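Local atomic coordinates of putative PadR-family transcriptional regulatory protein (Bacteroides fragilis, PDB entry 5H20), a protein that probably binds DNA through a winged helix-turn-helix domain and regulates transcription as a member of the PadR family. Residues L42-V45 with E46-Y50. Sequence-based numbering, arbitrary orientation.
Sequences LIVV and EGTLY
Two backbone amides converge on Val45 O, the carbonyl oxygen just ahead of helix 46-58. Leu49 N reaches Val45 O at 2.9 Å in a nearly straight bond (169°) and forms the first i to i+4 link of the helix. Thr48 N adds a weak, bent bond to the same Val45 O at 3.1 Å. Val45 stands at the N-cap. Being a valine, it has no side-chain acceptor to offer the helix start, and its extended backbone suits a beta-branched residue at the end of a loop. The link from the N3 side chain to the N-cap N-H, direct in a capping box, is made here through a water, which accepts from Val45 N at 3.0 Å and lies 2.7 Å from Thr48 OG1. Thr48 suits this place because its two branches do different work. The hydroxyl meets the water, whereas CG2, anti to the backbone N, rests with CB against Val44 CG1, each 3.8 Å away. That valine methyl, also anti to its own backbone N (chi1 -176°), crosses Thr48 at about a right angle; Val44 also packs on Leu15 of helix 5-23 and Leu37 of helix 30-39. Leu49 turns into the core, against Ile19 and Ile34. One turn apart on the helix, Glu46 CB lies over the centre of the Tyr50 ring, 3.7 Å above its plane, and the same tyrosine touches the bound glucose. This is the start of a helix with a water-mediated N3-to-N-cap link, after the turn from helix 30-39, where helix 46-58 probably serves as the recognition helix of a PadR-type winged helix-turn-helix domain.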
# COMPACT_ATOMS: atom_id res chain seq x y z
N LEU A 42 10.45 14.38 -4.59
CA LEU A 42 9.20 13.89 -5.18
C LEU A 42 8.36 15.05 -5.71
O LEU A 42 8.12 16.03 -5.01
CB LEU A 42 8.40 13.09 -4.14
CG LEU A 42 8.35 11.55 -4.04
CD1 LEU A 42 9.48 10.80 -4.77
CD2 LEU A 42 8.21 11.09 -2.60
N ILE A 43 7.94 14.93 -6.97
CA ILE A 43 7.00 15.86 -7.58
C ILE A 43 5.66 15.14 -7.65
O ILE A 43 5.54 14.06 -8.24
CB ILE A 43 7.46 16.35 -8.98
CG1 ILE A 43 8.74 17.18 -8.87
CG2 ILE A 43 6.36 17.16 -9.67
CD1 ILE A 43 9.50 17.38 -10.17
N VAL A 44 4.67 15.71 -6.97
CA VAL A 44 3.28 15.26 -7.05
C VAL A 44 2.47 16.52 -7.31
O VAL A 44 2.52 17.48 -6.52
CB VAL A 44 2.80 14.56 -5.74
CG1 VAL A 44 1.38 14.01 -5.91
CG2 VAL A 44 3.74 13.43 -5.31
N VAL A 45 1.76 16.53 -8.43
CA VAL A 45 0.96 17.69 -8.84
C VAL A 45 -0.42 17.71 -8.16
O VAL A 45 -0.84 16.70 -7.56
CB VAL A 45 0.82 17.81 -10.40
CG1 VAL A 45 2.16 18.18 -11.02
CG2 VAL A 45 0.24 16.55 -11.04
N GLU A 46 -1.09 18.86 -8.26
CA GLU A 46 -2.42 19.08 -7.71
C GLU A 46 -3.44 18.07 -8.22
O GLU A 46 -4.19 17.50 -7.43
CB GLU A 46 -2.89 20.52 -8.00
CG GLU A 46 -2.03 21.60 -7.36
CD GLU A 46 -2.51 23.03 -7.61
OE1 GLU A 46 -3.27 23.28 -8.58
OE2 GLU A 46 -2.10 23.93 -6.84
N GLY A 47 -3.44 17.82 -9.53
CA GLY A 47 -4.27 16.78 -10.15
C GLY A 47 -4.19 15.40 -9.51
O GLY A 47 -5.17 14.66 -9.50
N THR A 48 -3.01 15.07 -8.97
CA THR A 48 -2.77 13.79 -8.29
C THR A 48 -3.14 13.89 -6.79
O THR A 48 -3.88 13.06 -6.26
CB THR A 48 -1.31 13.30 -8.46
OG1 THR A 48 -0.94 13.27 -9.85
CG2 THR A 48 -1.10 11.92 -7.86
N LEU A 49 -2.63 14.93 -6.12
CA LEU A 49 -2.78 15.12 -4.68
C LEU A 49 -4.24 15.39 -4.24
O LEU A 49 -4.72 14.77 -3.29
CB LEU A 49 -1.87 16.26 -4.20
CG LEU A 49 -1.25 16.38 -2.80
CD1 LEU A 49 -1.53 17.75 -2.21
CD2 LEU A 49 -1.69 15.31 -1.81
N TYR A 50 -4.92 16.30 -4.93
CA TYR A 50 -6.25 16.78 -4.52
C TYR A 50 -7.32 15.67 -4.35
O TYR A 50 -7.98 15.65 -3.31
CB TYR A 50 -6.75 17.94 -5.41
CG TYR A 50 -6.02 19.27 -5.23
CD1 TYR A 50 -4.88 19.39 -4.40
CD2 TYR A 50 -6.47 20.43 -5.89
CE1 TYR A 50 -4.23 20.60 -4.24
CE2 TYR A 50 -5.81 21.65 -5.73
CZ TYR A 50 -4.69 21.72 -4.91
OH TYR A 50 -4.01 22.91 -4.73
O HOH W 1 1.65 13.86 -9.81